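Local coordinates for DCN1-like protein 3 (Homo sapiens, PDB 4GBA) that promotes neddylation of cullins by passing NEDD8 from N-terminally acetylated E2 enzymes to the C-terminal domains of cullins bound to RBX proteins, at residues A48-Q52 / E63-C68; F31-L35 / I76-C80; F96-Y100 / W126-F130. One frame throughout, in Å; residues are numbered along the deposited sequence.

Contact 1. Residues A48-Q52 / E63-C68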
# COMPACT_ATOMS: atom_id res chain seq x y z
N ALA A 48 -7.44 5.72 -0.05
CA ALA A 48 -7.85 4.61 -0.89
C ALA A 48 -8.39 3.46 -0.02
O ALA A 48 -9.37 2.81 -0.36
CB ALA A 48 -6.68 4.12 -1.77
N TRP A 49 -7.71 3.21 1.10
CA TRP A 49 -8.16 2.22 2.07
C TRP A 49 -9.58 2.55 2.57
O TRP A 49 -10.50 1.74 2.41
CB TRP A 49 -7.14 2.14 3.22
CG TRP A 49 -7.58 1.32 4.43
CD1 TRP A 49 -8.05 0.04 4.43
CD2 TRP A 49 -7.55 1.74 5.81
NE1 TRP A 49 -8.31 -0.37 5.72
CE2 TRP A 49 -8.02 0.65 6.58
CE3 TRP A 49 -7.17 2.92 6.45
CZ2 TRP A 49 -8.12 0.72 7.98
CZ3 TRP A 49 -7.27 2.99 7.84
CH2 TRP A 49 -7.75 1.89 8.59
N LYS A 50 -9.75 3.73 3.15
CA LYS A 50 -11.06 4.24 3.59
C LYS A 50 -12.16 4.19 2.51
O LYS A 50 -13.32 3.91 2.80
CB LYS A 50 -10.92 5.67 4.12
CG LYS A 50 -11.22 5.80 5.57
CD LYS A 50 -10.41 4.83 6.37
CE LYS A 50 -10.87 4.85 7.82
NZ LYS A 50 -12.34 4.70 7.87
N PHE A 51 -11.79 4.48 1.25
CA PHE A 51 -12.76 4.44 0.15
C PHE A 51 -12.92 3.04 -0.40
O PHE A 51 -13.73 2.80 -1.29
CB PHE A 51 -12.34 5.38 -0.99
CG PHE A 51 -12.38 6.85 -0.63
CD1 PHE A 51 -12.67 7.26 0.67
CD2 PHE A 51 -12.14 7.81 -1.59
CE1 PHE A 51 -12.70 8.60 1.00
CE2 PHE A 51 -12.18 9.16 -1.27
CZ PHE A 51 -12.46 9.55 0.03
N GLN A 52 -12.12 2.11 0.12
CA GLN A 52 -12.15 0.71 -0.33
C GLN A 52 -12.00 0.59 -1.85
O GLN A 52 -12.81 -0.08 -2.50
CB GLN A 52 -13.46 0.05 0.09
CG GLN A 52 -13.81 0.17 1.56
CD GLN A 52 -14.96 -0.74 1.93
OE1 GLN A 52 -16.09 -0.29 2.14
NE2 GLN A 52 -14.69 -2.04 2.00
N GLU A 63 -17.41 4.32 -4.53
CA GLU A 63 -16.27 4.36 -3.61
C GLU A 63 -16.10 5.77 -3.05
O GLU A 63 -15.93 5.98 -1.85
CB GLU A 63 -14.99 3.89 -4.31
CG GLU A 63 -14.97 2.39 -4.63
CD GLU A 63 -13.98 2.00 -5.74
OE1 GLU A 63 -13.28 2.87 -6.31
OE2 GLU A 63 -13.90 0.79 -6.05
N PHE A 64 -16.15 6.75 -3.95
CA PHE A 64 -15.94 8.13 -3.56
C PHE A 64 -17.05 8.58 -2.60
O PHE A 64 -16.78 9.13 -1.52
CB PHE A 64 -15.86 9.02 -4.81
CG PHE A 64 -15.38 10.40 -4.51
CD1 PHE A 64 -14.02 10.66 -4.41
CD2 PHE A 64 -16.28 11.44 -4.32
CE1 PHE A 64 -13.57 11.95 -4.12
CE2 PHE A 64 -15.84 12.73 -4.04
CZ PHE A 64 -14.47 12.98 -3.95
N PHE A 65 -18.30 8.34 -2.97
CA PHE A 65 -19.42 8.70 -2.11
C PHE A 65 -19.44 7.95 -0.78
O PHE A 65 -19.60 8.57 0.28
CB PHE A 65 -20.75 8.52 -2.85
CG PHE A 65 -21.12 9.70 -3.69
CD1 PHE A 65 -22.16 10.55 -3.31
CD2 PHE A 65 -20.41 9.99 -4.85
CE1 PHE A 65 -22.50 11.65 -4.08
CE2 PHE A 65 -20.75 11.09 -5.62
CZ PHE A 65 -21.79 11.92 -5.24
N ASP A 66 -19.28 6.63 -0.82
CA ASP A 66 -19.25 5.83 0.40
C ASP A 66 -18.06 6.20 1.28
O ASP A 66 -18.16 6.17 2.50
CB ASP A 66 -19.15 4.34 0.08
CG ASP A 66 -20.49 3.72 -0.28
OD1 ASP A 66 -21.51 4.44 -0.35
OD2 ASP A 66 -20.51 2.49 -0.51
N GLY A 67 -16.93 6.51 0.65
CA GLY A 67 -15.71 6.84 1.36
C GLY A 67 -15.76 8.22 1.99
O GLY A 67 -15.36 8.42 3.15
N CYS A 68 -16.25 9.20 1.24
CA CYS A 68 -16.47 10.53 1.80
C CYS A 68 -17.46 10.48 2.96
O CYS A 68 -17.16 10.98 4.04
CB CYS A 68 -16.88 11.53 0.73
SG CYS A 68 -15.50 11.98 -0.35
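Glycine can let a bulky side chain lie close against a helix, as Phe51 does over Gly67 in the helical DCUN1 domain. Phe51, at the end of helix 42-50, gives up more surface here than any other residue; its CA lies 4.0 Å from the CA of Gly67 in helix 61-71, where the absence of a side chain leaves room for the ring. That ring also reaches Phe64, CE2 to CD1 at 3.9 Å, with the two planes 79° apart in an oblique pairing, and Cys68, whose SG lies 3.9 Å from Phe51 CZ in a sulfur-aromatic contact. Phe59 meets it edge-to-face from strand 59-60. Glu63 contributes its aliphatic part: its CB sits 3.4 Å from Phe51 O, while its OE1 accepts a hydrogen bond from Thr60 N. Following Phe51, Gln52 has positive phi, and its N bond to Trp49 O (2.8 Å) is one of the two bonds of a Schellman motif that ends the helix. Cohesion between the segments thus rests on shape and apolar burial.

Contact 2. Residues F31-L35 / I76-C80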
# COMPACT_ATOMS: atom_id res chain seq x y z
N PHE A 31 -7.10 15.78 -7.81
CA PHE A 31 -7.63 15.54 -6.47
C PHE A 31 -6.51 15.55 -5.41
O PHE A 31 -6.63 16.23 -4.40
CB PHE A 31 -8.45 14.24 -6.48
CG PHE A 31 -9.01 13.84 -5.15
CD1 PHE A 31 -10.00 14.60 -4.54
CD2 PHE A 31 -8.59 12.68 -4.52
CE1 PHE A 31 -10.54 14.23 -3.31
CE2 PHE A 31 -9.14 12.30 -3.29
CZ PHE A 31 -10.11 13.07 -2.69
N CYS A 32 -5.42 14.83 -5.65
CA CYS A 32 -4.26 14.88 -4.74
C CYS A 32 -3.61 16.26 -4.72
O CYS A 32 -3.15 16.73 -3.66
CB CYS A 32 -3.21 13.83 -5.13
SG CYS A 32 -3.80 12.12 -5.01
N ASN A 33 -3.57 16.91 -5.87
CA ASN A 33 -3.04 18.27 -5.91
C ASN A 33 -3.84 19.21 -5.01
O ASN A 33 -3.26 19.94 -4.20
CB ASN A 33 -2.97 18.80 -7.34
CG ASN A 33 -2.42 20.21 -7.41
OD1 ASN A 33 -1.25 20.44 -7.12
ND2 ASN A 33 -3.25 21.16 -7.79
N ASP A 34 -5.17 19.18 -5.12
CA ASP A 34 -6.02 20.00 -4.25
C ASP A 34 -5.86 19.66 -2.77
O ASP A 34 -5.87 20.55 -1.93
CB ASP A 34 -7.48 19.89 -4.67
CG ASP A 34 -7.75 20.56 -6.00
OD1 ASP A 34 -6.93 21.41 -6.42
OD2 ASP A 34 -8.79 20.25 -6.62
N LEU A 35 -5.70 18.38 -2.46
CA LEU A 35 -5.41 17.96 -1.09
C LEU A 35 -4.02 18.38 -0.63
O LEU A 35 -3.68 18.24 0.54
CB LEU A 35 -5.55 16.45 -0.96
CG LEU A 35 -6.95 15.86 -1.17
CD1 LEU A 35 -6.85 14.36 -1.28
CD2 LEU A 35 -7.89 16.26 -0.04
N ILE A 76 -12.77 19.25 0.01
CA ILE A 76 -11.32 19.12 0.07
C ILE A 76 -10.79 19.46 1.46
O ILE A 76 -9.94 18.74 2.02
CB ILE A 76 -10.64 20.04 -0.99
CG1 ILE A 76 -10.89 19.50 -2.39
CG2 ILE A 76 -9.16 20.15 -0.72
CD1 ILE A 76 -10.28 18.11 -2.63
N ASP A 77 -11.29 20.56 2.02
CA ASP A 77 -10.88 20.98 3.36
C ASP A 77 -11.34 20.03 4.45
O ASP A 77 -10.65 19.83 5.44
CB ASP A 77 -11.34 22.41 3.65
CG ASP A 77 -10.29 23.45 3.26
OD1 ASP A 77 -9.45 23.17 2.37
OD2 ASP A 77 -10.30 24.54 3.85
N GLY A 78 -12.51 19.42 4.25
CA GLY A 78 -13.03 18.45 5.20
C GLY A 78 -12.18 17.19 5.22
O GLY A 78 -11.89 16.66 6.29
N ILE A 79 -11.81 16.70 4.04
CA ILE A 79 -10.94 15.53 3.95
C ILE A 79 -9.60 15.79 4.63
O ILE A 79 -9.16 14.98 5.45
CB ILE A 79 -10.72 15.10 2.48
CG1 ILE A 79 -12.04 14.64 1.86
CG2 ILE A 79 -9.70 13.96 2.41
CD1 ILE A 79 -12.11 14.70 0.39
N CYS A 80 -8.95 16.91 4.32
CA CYS A 80 -7.66 17.23 4.94
C CYS A 80 -7.75 17.24 6.46
O CYS A 80 -6.85 16.77 7.14
CB CYS A 80 -7.09 18.56 4.43
SG CYS A 80 -6.69 18.55 2.67
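Apolar contacts between side chains dominate where the C-terminal end of helix 25-34 meets the first turn of helix 76-89 in the DCUN1 domain. Leu35 and Ile76 bury the most surface, and their CA atoms are 6.1 Å apart. Leu35 CD2 is the shared point of the patch, lying 4.0 Å from Ile76 CD1, 3.8 Å from Ile79 CG2 and 3.7 Å from Cys80 SG. One turn earlier, Phe31 extends its ring to the same helix: CE1 is 3.9 Å from Ile76 CD1, and CZ meets Ile79 CD1 at 4.0 Å, the latter at the ring edge. A second class of contact sets aliphatic groups against backbone oxygens, with Ile76 CG2 3.5 Å from Asp34 O and Leu35 CD2 3.8 Å from Ile76 O. The carboxylate of Asp34 is engaged outside the pair. Asp34 packs its CB against Ile76 CD1 at 3.9 Å, yet its OD2 is hydrogen-bonded to Tyr15 OH, and the Tyr15 ring meets that of Phe31 edge-to-face. Leu47 of helix 42-50 touches Phe31, Leu35 and Ile79, so the patch continues into a third helix. The joint is therefore hydrophobic, held by apolar contacts centred on Leu35 CD2 and Ile76, with the Asp34 carboxylate at its rim satisfied by Tyr15.

Contact 3. Residues F96-Y100 / W126-F130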
# COMPACT_ATOMS: atom_id res chain seq x y z
N PHE A 96 -4.69 -1.67 11.38
CA PHE A 96 -3.50 -1.83 10.60
C PHE A 96 -3.50 -3.15 9.84
O PHE A 96 -3.15 -3.19 8.66
CB PHE A 96 -2.23 -1.72 11.43
CG PHE A 96 -0.99 -1.88 10.61
CD1 PHE A 96 -0.53 -0.83 9.81
CD2 PHE A 96 -0.31 -3.10 10.56
CE1 PHE A 96 0.61 -0.99 9.01
CE2 PHE A 96 0.83 -3.27 9.77
CZ PHE A 96 1.29 -2.21 8.99
N LYS A 97 -3.89 -4.23 10.51
CA LYS A 97 -3.97 -5.52 9.84
C LYS A 97 -4.88 -5.42 8.64
O LYS A 97 -4.60 -5.99 7.59
CB LYS A 97 -4.45 -6.63 10.79
CG LYS A 97 -3.35 -7.20 11.67
CD LYS A 97 -3.89 -7.96 12.88
CE LYS A 97 -4.30 -9.38 12.53
NZ LYS A 97 -4.77 -10.12 13.74
N ASP A 98 -5.98 -4.68 8.79
CA ASP A 98 -6.93 -4.52 7.70
C ASP A 98 -6.34 -3.69 6.56
O ASP A 98 -6.49 -4.03 5.39
CB ASP A 98 -8.26 -3.92 8.19
CG ASP A 98 -9.31 -3.86 7.08
OD1 ASP A 98 -9.94 -4.90 6.80
OD2 ASP A 98 -9.51 -2.77 6.49
N LEU A 99 -5.68 -2.59 6.91
CA LEU A 99 -5.03 -1.74 5.94
C LEU A 99 -3.96 -2.53 5.18
O LEU A 99 -3.84 -2.43 3.95
CB LEU A 99 -4.39 -0.54 6.64
CG LEU A 99 -3.32 0.18 5.83
CD1 LEU A 99 -3.94 0.93 4.66
CD2 LEU A 99 -2.54 1.11 6.73
N TYR A 100 -3.19 -3.32 5.94
CA TYR A 100 -2.19 -4.23 5.38
C TYR A 100 -2.76 -5.26 4.38
O TYR A 100 -2.17 -5.49 3.32
CB TYR A 100 -1.41 -4.92 6.51
CG TYR A 100 -0.22 -5.72 6.02
CD1 TYR A 100 1.01 -5.11 5.79
CD2 TYR A 100 -0.31 -7.09 5.80
CE1 TYR A 100 2.11 -5.82 5.34
CE2 TYR A 100 0.79 -7.83 5.35
CZ TYR A 100 1.99 -7.19 5.12
OH TYR A 100 3.08 -7.91 4.67
N TRP A 126 5.23 -2.06 0.49
CA TRP A 126 5.73 -2.44 1.81
C TRP A 126 6.30 -1.25 2.56
O TRP A 126 6.00 -1.06 3.73
CB TRP A 126 6.77 -3.54 1.71
CG TRP A 126 6.20 -4.90 2.00
CD1 TRP A 126 5.28 -5.22 2.95
CD2 TRP A 126 6.52 -6.12 1.32
NE1 TRP A 126 5.00 -6.56 2.92
CE2 TRP A 126 5.75 -7.14 1.93
CE3 TRP A 126 7.39 -6.45 0.27
CZ2 TRP A 126 5.83 -8.48 1.51
CZ3 TRP A 126 7.46 -7.77 -0.14
CH2 TRP A 126 6.68 -8.78 0.48
N LYS A 127 7.12 -0.45 1.88
CA LYS A 127 7.67 0.78 2.45
C LYS A 127 6.54 1.73 2.89
O LYS A 127 6.55 2.26 3.99
CB LYS A 127 8.52 1.48 1.40
CG LYS A 127 9.51 2.50 1.93
CD LYS A 127 10.49 2.94 0.82
CE LYS A 127 11.00 1.73 0.00
NZ LYS A 127 12.02 2.06 -1.08
N LEU A 128 5.58 1.95 2.00
CA LEU A 128 4.46 2.82 2.28
C LEU A 128 3.60 2.35 3.47
O LEU A 128 3.32 3.12 4.40
CB LEU A 128 3.59 3.00 1.02
CG LEU A 128 2.69 4.24 1.04
CD1 LEU A 128 3.54 5.48 1.28
CD2 LEU A 128 1.90 4.36 -0.25
N VAL A 129 3.18 1.08 3.47
CA VAL A 129 2.26 0.60 4.49
C VAL A 129 2.86 0.64 5.91
O VAL A 129 2.14 0.87 6.90
CB VAL A 129 1.66 -0.80 4.13
CG1 VAL A 129 2.69 -1.91 4.30
CG2 VAL A 129 0.40 -1.09 4.95
N PHE A 130 4.17 0.46 6.02
CA PHE A 130 4.84 0.47 7.32
C PHE A 130 5.29 1.87 7.76
O PHE A 130 6.00 2.00 8.76
CB PHE A 130 6.04 -0.49 7.33
CG PHE A 130 5.66 -1.95 7.45
CD1 PHE A 130 5.06 -2.43 8.61
CD2 PHE A 130 5.91 -2.84 6.41
CE1 PHE A 130 4.71 -3.76 8.74
CE2 PHE A 130 5.56 -4.19 6.53
CZ PHE A 130 4.96 -4.65 7.69
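This is a buried helix-helix contact near the centre of the chain, an aromatic cluster joining helix 93-107 to the C-terminal end of helix 119-129. Val129 gives up the most surface and points toward helix 93-107: its CG1 lies 3.9 Å from Tyr100 CD1, and its CG2 sits 4.0 Å from Leu99 CG and 4.1 Å from Phe96 CE1. Four aromatic residues gather beside it. Phe130, the first residue to leave helical geometry, meets Phe96 (CE1 to CZ, 3.8 Å) and Tyr100 (CZ to CE1, 3.9 Å); both pairs are oblique, with ring centroids 5.8 Å apart. Tyr100 and Trp126 approach rim to rim, which brings their polar atoms together: Trp126 NE1 donates to Tyr100 OH over 2.9 Å with a nearly linear N-H...O angle of 178°. Tyr100 OH is also hydrogen-bonded to Trp160 O, so the hydroxyl links three helices. The indole of Trp160 stacks on both Tyr100 and Trp126, and Phe163 of the same helix 157-169 closes in on the cluster. Leu128, the residue before Val129, packs against a modified side chain of the bound E2 peptide. Phe96, Tyr100, Trp126 and Phe130 thus form an aromatic cluster, here within the helical DCUN1 (PONY) domain that binds cullins and the acetylated E2.

Overall arrangement
Depth separates the three contacts. Contact 3 is fully buried near the centre of the chain; contacts 1 and 2 lie farther out and are only partly buried. Each pairs different helices, but contacts 1 and 2 interleave: helices 25-34 and 42-50 are consecutive, as are 61-71 and 76-89. Both segments of contact 1 fall between those of contact 2, and Phe64 CE1 meets Phe31 CE1 at 3.9 Å. Contact 3 comes later in the chain, its centre about 17 Å from that of contact 1, and Trp49 NE1 lies 2.8 Å from Asp98 OD2, a probable hydrogen bond joining the two. Contacts 2 and 3 do not touch. The chemistry differs too: the outer pair rely on apolar fit, whereas contact 3 adds a directional hydrogen bond.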